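Local atomic coordinates of paenibacillus xanthan lyase (Paenibacillus, PDB entry 6F2P), a protein that cleaves the bacterial polysaccharide xanthan by beta-elimination, probably at the terminal mannosyl-glucuronosyl linkages of its side chains. Residues A[766-771]-A[811-816]; A[875-880]-A[894-899]; A[43-48]-A[89-94]. All coordinates share one frame; numbering follows the deposited sequence.

Interaction 1 of 3, residues A[766-771]-A[811-816]; sequences NPYEAE and LDVTQP. With CA (calcium ion), chain C.
Tyr768 reaches from its short strand to strand 811-813, laying its ring against Leu811 and its hydroxyl against the backbone beyond. With CG anti to the carbonyl carbon (chi1 -70°), the aromatic side chain runs inward, and Leu811 comes at it obliquely from one side. The methyl CD2 of Leu811 sits over a face of the Tyr768 ring, 3.9 Å from the centroid, which makes a CH-pi contact. The Leu811 branch point closes in beside it, CG lying 3.7 Å from Tyr768 CD2. At the rim the contact turns polar: Tyr768 OH donates to Asp812 O at 2.7 Å. The acceptor lies close to the ring plane, yet the donor stands above the carbonyl plane, 46° out of it, so it does not lie on a lone pair of the oxygen. Leucine on the face and carbonyl at the edge together fix how the ring is turned. A phenylalanine here could still pack on Leu811, but the Asp812 carbonyl would probably be left without this donor and the two strands without their polar link. The Asp812 carboxylate turns elsewhere, to Tyr705 and Lys734 of the preceding beta-sandwich.

Past Tyr768 the chain changes role. Glu769 gives one oxygen to a calcium ion, OE2 at 2.5 Å. Glu771 clasps the same ion with both oxygens, OE1 at 2.6 Å and OE2 at 2.3 Å. Asp894 and the carbonyls of Ser791 and Lys794 complete the site. Strand 768-769 pairs with strand 891-900, whereas strand 806-813 belongs to the other sheet, and the tyrosine therefore bridges the interior of a calcium-binding beta-sandwich, consistent with a jelly-roll carbohydrate-binding module.

Interaction 2 of 3, residues A[875-880]-A[894-899]; sequences FRLKTT and DNFSLV. With CA (calcium ion), chain C.
Asp894 grips the calcium ion twice, through its carboxylate OD1 at 2.3 Å and its own backbone O at 2.8 Å. The second carboxylate oxygen, OD2, forms a salt bridge with Arg824, which is likely to steady the group for the metal. On the neighbouring strand 817-826, Arg824 stands opposite both Asp894 and Asn895, a classic beta bulge.

The contact with strand 875-880 itself is wholly apolar. Phe875 presents its edge to the face of Phe896 in an edge-to-face pair, with centroids 5.5 Å apart and planes at 52°. Two leucines flank the pair, each reaching its aromatic partner from the facing strand: Leu898 CD2 lies 3.9 Å from Phe875 CE2, and Leu877 CD1 lies 3.8 Å from Phe896 CZ. Each strand thus contributes one phenylalanine and one leucine, two residues apart, on its inward side.

No hydrogen bond joins the strands, whose segment axes come no closer than 11.2 Å and run at 128°. Strand 871-882 lies between strands 806-813 and 832-838 in one sheet; strand 891-900 pairs with 768-769, 794-798 and 817-826 in the other. Leu811 and Phe809 of strand 806-813 and Val821 of strand 817-826 pack around the aromatic pair.

Interaction 3 of 3, residues A[43-48]-A[89-94]; sequences GYWDSM and SSLQGN
Trp45, near the end of helix 28-46, meets the loop 89-94 with the six-membered part of its indole, touching Leu91 and Asn94. Its side chain extends with CG anti to the backbone N (chi1 -167°), which carries the benzo atoms across to the loop. The apolar part of the contact is small: Trp45 CZ3 lies 3.8 Å from Leu91 CD2, the two side chains crossing at a slant. Leu91 is buried further by Ala41 of helix 28-46, Ala83 of helix 68-85 and Leu97 of helix 95-111.

The second contact sets carbon against a polar oxygen. Asn94 OD1 stands 3.6 Å from Trp45 CH2, and the amide plane is turned 82° from the indole plane. Trp45 CH2 is a ring carbon, so this is van der Waals contact; separately, the oxygen accepts from Leu97 N as the N-cap of helix 95-111. Trp45 in turn sends NE1 to Asp100 of the same helix.

Within the loop, turns set the shape. A type I turn from Ser89 to Gln92 is closed by Gln92 N to Ser89 O at 2.9 Å, and an ST turn links Leu91 N to the serine hydroxyl, Ser89 OG, at 3.3 Å. A type II turn follows from Leu91 to Asn94, with Gly93 supplying the positive phi.

No hydrogen bond spans the two segments. Their fit rests on dispersion and shape, while Trp45 NE1 and Asn94 OD1 both bond to helix 95-111, which thereby fixes the two partners relative to each other.

Overall arrangement
Interactions 1 and 2 belong to one buried core, that of a single calcium-binding beta-sandwich. Their centres lie 11 Å apart, each crosses between the same two sheets, and both supply ligands to one calcium ion. They also join directly, because the backbone of Tyr768 pairs with that of Phe896. Interaction 1 mixes CH-pi packing with a hydroxyl-carbonyl bond, whereas interaction 2 fills the interior with aromatic and aliphatic groups alone. Interaction 3 is set apart in the N-terminal alpha-helical domain, its centre about 78 Å from that of interaction 1. It is only partly buried and joins a helix end to the loop before helix 95-111, without metal or sheet.

Interaction 1 of 3, residues A[766-771]-A[811-816]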
# COMPACT_ATOMS: atom_id res chain seq x y z
N ASN A 766 -21.84 16.15 18.16
CA ASN A 766 -23.16 15.59 18.41
C ASN A 766 -24.20 16.15 17.44
O ASN A 766 -24.19 17.34 17.15
CB ASN A 766 -23.59 15.86 19.85
CG ASN A 766 -22.93 14.91 20.85
OD1 ASN A 766 -22.76 13.72 20.57
ND2 ASN A 766 -22.56 15.44 22.01
N PRO A 767 -25.09 15.28 16.93
CA PRO A 767 -25.05 13.83 17.17
C PRO A 767 -24.17 13.11 16.15
O PRO A 767 -23.92 13.64 15.07
CB PRO A 767 -26.51 13.42 16.97
CG PRO A 767 -27.01 14.37 15.92
CD PRO A 767 -26.27 15.68 16.15
N TYR A 768 -23.68 11.92 16.52
CA TYR A 768 -22.94 11.09 15.60
C TYR A 768 -23.97 10.28 14.82
O TYR A 768 -24.49 9.30 15.33
CB TYR A 768 -22.05 10.10 16.37
CG TYR A 768 -20.87 10.69 17.12
CD1 TYR A 768 -21.01 11.18 18.41
CD2 TYR A 768 -19.61 10.71 16.54
CE1 TYR A 768 -19.92 11.69 19.10
CE2 TYR A 768 -18.52 11.22 17.22
CZ TYR A 768 -18.69 11.71 18.50
OH TYR A 768 -17.60 12.22 19.17
N GLU A 769 -24.26 10.68 13.59
CA GLU A 769 -25.30 10.00 12.81
C GLU A 769 -24.88 8.59 12.40
O GLU A 769 -23.86 8.41 11.73
CB GLU A 769 -25.67 10.81 11.57
CG GLU A 769 -26.11 12.22 11.88
CD GLU A 769 -27.50 12.28 12.49
OE1 GLU A 769 -28.04 13.40 12.59
OE2 GLU A 769 -28.07 11.22 12.86
N ALA A 770 -25.67 7.61 12.82
CA ALA A 770 -25.38 6.21 12.56
C ALA A 770 -25.20 5.97 11.07
O ALA A 770 -24.29 5.27 10.65
CB ALA A 770 -26.48 5.33 13.12
N GLU A 771 -26.08 6.58 10.27
CA GLU A 771 -26.05 6.41 8.83
C GLU A 771 -24.76 6.92 8.18
O GLU A 771 -24.54 6.69 6.99
CB GLU A 771 -27.25 7.11 8.19
CG GLU A 771 -27.23 8.63 8.31
CD GLU A 771 -28.10 9.12 9.47
OE1 GLU A 771 -28.50 10.31 9.45
OE2 GLU A 771 -28.38 8.31 10.37
N LEU A 811 -16.08 6.13 16.04
CA LEU A 811 -16.48 7.50 16.33
C LEU A 811 -15.25 8.33 16.70
O LEU A 811 -14.39 7.86 17.45
CB LEU A 811 -17.48 7.54 17.48
CG LEU A 811 -18.94 7.11 17.26
CD1 LEU A 811 -19.05 5.64 16.81
CD2 LEU A 811 -19.75 7.35 18.54
N ASP A 812 -15.18 9.54 16.18
CA ASP A 812 -14.10 10.45 16.54
C ASP A 812 -14.49 11.26 17.79
O ASP A 812 -15.29 12.19 17.72
CB ASP A 812 -13.80 11.40 15.38
CG ASP A 812 -12.54 12.22 15.60
OD1 ASP A 812 -11.96 12.13 16.71
OD2 ASP A 812 -12.14 12.95 14.67
N VAL A 813 -13.93 10.88 18.94
CA VAL A 813 -14.16 11.61 20.18
C VAL A 813 -13.12 12.72 20.30
O VAL A 813 -11.98 12.48 20.72
CB VAL A 813 -14.10 10.68 21.40
CG1 VAL A 813 -14.35 11.46 22.70
CG2 VAL A 813 -15.11 9.54 21.24
N THR A 814 -13.53 13.93 19.95
CA THR A 814 -12.60 15.04 19.73
C THR A 814 -12.14 15.76 21.00
O THR A 814 -11.21 16.57 20.95
CB THR A 814 -13.21 16.08 18.79
OG1 THR A 814 -14.35 16.67 19.43
CG2 THR A 814 -13.65 15.42 17.49
N GLN A 815 -12.80 15.48 22.12
CA GLN A 815 -12.44 16.08 23.40
C GLN A 815 -12.39 15.01 24.47
O GLN A 815 -13.40 14.35 24.73
CB GLN A 815 -13.45 17.16 23.81
CG GLN A 815 -13.53 18.34 22.85
CD GLN A 815 -12.22 19.09 22.76
OE1 GLN A 815 -11.44 19.11 23.72
NE2 GLN A 815 -11.97 19.71 21.62
N PRO A 816 -11.23 14.84 25.11
CA PRO A 816 -11.12 13.86 26.19
C PRO A 816 -12.08 14.22 27.32
O PRO A 816 -12.29 15.40 27.59
CB PRO A 816 -9.67 14.01 26.66
CG PRO A 816 -9.26 15.38 26.21
CD PRO A 816 -9.99 15.62 24.93
CA CA C . -29.66 9.61 11.70

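Interaction 2 of 3, residues A[875-880]-A[894-899]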
# COMPACT_ATOMS: atom_id res chain seq x y z
N PHE A 875 -17.37 1.82 19.05
CA PHE A 875 -18.65 1.62 19.71
C PHE A 875 -19.32 0.41 19.10
O PHE A 875 -19.75 0.44 17.94
CB PHE A 875 -19.55 2.84 19.51
CG PHE A 875 -19.17 4.05 20.32
CD1 PHE A 875 -17.92 4.64 20.19
CD2 PHE A 875 -20.08 4.63 21.19
CE1 PHE A 875 -17.59 5.76 20.92
CE2 PHE A 875 -19.76 5.75 21.92
CZ PHE A 875 -18.51 6.32 21.79
N ARG A 876 -19.42 -0.68 19.86
CA ARG A 876 -20.04 -1.91 19.37
C ARG A 876 -21.41 -2.16 20.01
O ARG A 876 -21.56 -2.08 21.24
CB ARG A 876 -19.13 -3.10 19.61
CG ARG A 876 -19.80 -4.44 19.41
CD ARG A 876 -18.84 -5.60 19.63
NE ARG A 876 -17.63 -5.47 18.83
CZ ARG A 876 -16.84 -6.49 18.50
NH1 ARG A 876 -17.13 -7.71 18.90
NH2 ARG A 876 -15.76 -6.27 17.76
N LEU A 877 -22.40 -2.45 19.18
CA LEU A 877 -23.72 -2.82 19.67
C LEU A 877 -24.01 -4.30 19.36
O LEU A 877 -24.14 -4.69 18.19
CB LEU A 877 -24.80 -1.92 19.07
CG LEU A 877 -24.95 -0.49 19.62
CD1 LEU A 877 -25.92 0.28 18.77
CD2 LEU A 877 -25.39 -0.48 21.08
N LYS A 878 -24.11 -5.09 20.42
CA LYS A 878 -24.22 -6.53 20.30
C LYS A 878 -25.61 -7.03 20.67
O LYS A 878 -26.12 -6.72 21.75
CB LYS A 878 -23.18 -7.21 21.19
CG LYS A 878 -23.24 -8.73 21.16
CD LYS A 878 -22.27 -9.36 22.14
CE LYS A 878 -22.65 -9.05 23.59
NZ LYS A 878 -21.75 -9.73 24.56
N THR A 879 -26.21 -7.82 19.78
CA THR A 879 -27.48 -8.46 20.06
C THR A 879 -27.30 -9.47 21.20
O THR A 879 -26.44 -10.34 21.12
CB THR A 879 -28.03 -9.18 18.82
OG1 THR A 879 -28.20 -8.24 17.75
CG2 THR A 879 -29.36 -9.84 19.12
N THR A 880 -28.10 -9.33 22.25
CA THR A 880 -27.97 -10.22 23.41
C THR A 880 -29.25 -11.00 23.65
O THR A 880 -29.28 -11.89 24.50
CB THR A 880 -27.61 -9.45 24.70
OG1 THR A 880 -28.58 -8.43 24.95
CG2 THR A 880 -26.24 -8.82 24.60
N ASP A 894 -30.61 5.50 15.11
CA ASP A 894 -30.61 6.84 14.52
C ASP A 894 -29.26 7.52 14.72
O ASP A 894 -28.64 7.96 13.76
CB ASP A 894 -31.75 7.70 15.07
CG ASP A 894 -31.90 9.05 14.34
OD1 ASP A 894 -31.18 9.27 13.34
OD2 ASP A 894 -32.74 9.88 14.76
N ASN A 895 -28.82 7.60 15.97
CA ASN A 895 -27.54 8.24 16.27
C ASN A 895 -26.98 7.91 17.65
O ASN A 895 -27.59 7.18 18.43
CB ASN A 895 -27.62 9.76 16.07
CG ASN A 895 -28.58 10.44 17.03
OD1 ASN A 895 -28.80 9.98 18.15
ND2 ASN A 895 -29.14 11.57 16.60
N PHE A 896 -25.80 8.46 17.94
CA PHE A 896 -25.24 8.46 19.28
C PHE A 896 -25.07 9.91 19.71
O PHE A 896 -24.90 10.80 18.87
CB PHE A 896 -23.87 7.78 19.31
CG PHE A 896 -23.91 6.29 19.10
CD1 PHE A 896 -24.33 5.45 20.11
CD2 PHE A 896 -23.49 5.75 17.89
CE1 PHE A 896 -24.35 4.08 19.92
CE2 PHE A 896 -23.51 4.37 17.70
CZ PHE A 896 -23.94 3.54 18.72
N SER A 897 -25.14 10.15 21.01
CA SER A 897 -24.74 11.42 21.58
C SER A 897 -23.82 11.13 22.75
O SER A 897 -24.03 10.17 23.47
CB SER A 897 -25.96 12.20 22.08
OG SER A 897 -26.78 12.62 21.01
N LEU A 898 -22.78 11.93 22.92
CA LEU A 898 -21.96 11.86 24.12
C LEU A 898 -22.22 13.13 24.93
O LEU A 898 -21.94 14.23 24.46
CB LEU A 898 -20.47 11.76 23.79
CG LEU A 898 -20.06 10.76 22.73
CD1 LEU A 898 -18.54 10.71 22.64
CD2 LEU A 898 -20.63 9.39 23.01
N VAL A 899 -22.77 12.95 26.12
CA VAL A 899 -23.14 14.06 26.99
C VAL A 899 -22.16 14.14 28.15
O VAL A 899 -21.74 13.11 28.68
CB VAL A 899 -24.55 13.83 27.56
CG1 VAL A 899 -24.99 15.03 28.38
CG2 VAL A 899 -25.52 13.55 26.42
CA CA C . -29.66 9.61 11.70

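Interaction 3 of 3, residues A[43-48]-A[89-94]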
# COMPACT_ATOMS: atom_id res chain seq x y z
N GLY A 43 14.60 -25.25 -40.95
CA GLY A 43 14.53 -26.28 -39.94
C GLY A 43 13.23 -27.08 -39.94
O GLY A 43 13.23 -28.31 -40.05
N TYR A 44 12.12 -26.37 -39.80
CA TYR A 44 10.82 -27.02 -39.70
C TYR A 44 10.38 -27.56 -41.04
O TYR A 44 9.58 -28.50 -41.10
CB TYR A 44 9.78 -26.06 -39.12
CG TYR A 44 10.04 -25.74 -37.66
CD1 TYR A 44 10.21 -26.76 -36.74
CD2 TYR A 44 10.12 -24.43 -37.21
CE1 TYR A 44 10.46 -26.48 -35.41
CE2 TYR A 44 10.36 -24.14 -35.88
CZ TYR A 44 10.54 -25.18 -34.99
OH TYR A 44 10.78 -24.92 -33.66
N TRP A 45 10.89 -26.97 -42.12
CA TRP A 45 10.58 -27.46 -43.46
C TRP A 45 11.24 -28.83 -43.63
O TRP A 45 10.66 -29.79 -44.15
CB TRP A 45 11.08 -26.48 -44.52
CG TRP A 45 10.53 -26.75 -45.89
CD1 TRP A 45 9.47 -27.56 -46.21
CD2 TRP A 45 11.01 -26.21 -47.13
NE1 TRP A 45 9.26 -27.55 -47.57
CE2 TRP A 45 10.19 -26.73 -48.16
CE3 TRP A 45 12.04 -25.34 -47.47
CZ2 TRP A 45 10.38 -26.41 -49.50
CZ3 TRP A 45 12.23 -25.02 -48.81
CH2 TRP A 45 11.41 -25.56 -49.81
N ASP A 46 12.48 -28.92 -43.14
CA ASP A 46 13.25 -30.14 -43.22
C ASP A 46 12.62 -31.25 -42.41
O ASP A 46 12.57 -32.39 -42.86
CB ASP A 46 14.69 -29.88 -42.74
CG ASP A 46 15.50 -29.11 -43.77
OD1 ASP A 46 15.05 -29.00 -44.93
OD2 ASP A 46 16.60 -28.62 -43.41
N SER A 47 12.12 -30.93 -41.22
CA SER A 47 11.55 -31.96 -40.35
C SER A 47 10.09 -32.24 -40.66
O SER A 47 9.48 -33.11 -40.04
CB SER A 47 11.68 -31.57 -38.88
OG SER A 47 11.13 -30.28 -38.65
N MET A 48 9.52 -31.52 -41.61
CA MET A 48 8.09 -31.65 -41.87
C MET A 48 7.73 -33.00 -42.51
O MET A 48 8.44 -33.51 -43.38
CB MET A 48 7.59 -30.50 -42.75
CG MET A 48 6.07 -30.50 -42.93
SD MET A 48 5.45 -29.13 -43.92
CE MET A 48 3.69 -29.35 -43.74
N SER A 89 14.97 -12.65 -47.37
CA SER A 89 15.13 -14.06 -47.03
C SER A 89 15.43 -14.88 -48.29
O SER A 89 14.77 -14.70 -49.33
CB SER A 89 13.86 -14.59 -46.36
OG SER A 89 13.99 -15.98 -46.08
N SER A 90 16.39 -15.79 -48.20
CA SER A 90 16.75 -16.61 -49.35
C SER A 90 15.63 -17.58 -49.68
O SER A 90 15.67 -18.28 -50.68
CB SER A 90 18.06 -17.37 -49.13
OG SER A 90 17.88 -18.53 -48.34
N LEU A 91 14.62 -17.62 -48.82
CA LEU A 91 13.45 -18.47 -49.03
C LEU A 91 12.24 -17.66 -49.46
O LEU A 91 11.15 -18.21 -49.60
CB LEU A 91 13.10 -19.21 -47.75
CG LEU A 91 13.96 -20.41 -47.38
CD1 LEU A 91 13.64 -20.85 -45.97
CD2 LEU A 91 13.70 -21.54 -48.37
N GLN A 92 12.41 -16.35 -49.66
CA GLN A 92 11.26 -15.53 -50.02
C GLN A 92 10.71 -15.93 -51.38
O GLN A 92 11.44 -16.04 -52.35
CB GLN A 92 11.60 -14.04 -50.03
CG GLN A 92 10.40 -13.15 -50.34
CD GLN A 92 10.77 -11.68 -50.46
OE1 GLN A 92 11.93 -11.34 -50.70
NE2 GLN A 92 9.79 -10.80 -50.30
N GLY A 93 9.41 -16.19 -51.42
CA GLY A 93 8.73 -16.50 -52.67
C GLY A 93 8.94 -17.92 -53.16
O GLY A 93 8.44 -18.28 -54.23
N ASN A 94 9.67 -18.72 -52.39
CA ASN A 94 9.94 -20.11 -52.75
C ASN A 94 8.65 -20.91 -52.99
O ASN A 94 7.81 -21.04 -52.10
CB ASN A 94 10.75 -20.77 -51.65
CG ASN A 94 11.27 -22.13 -52.05
OD1 ASN A 94 10.50 -23.07 -52.25
ND2 ASN A 94 12.59 -22.25 -52.13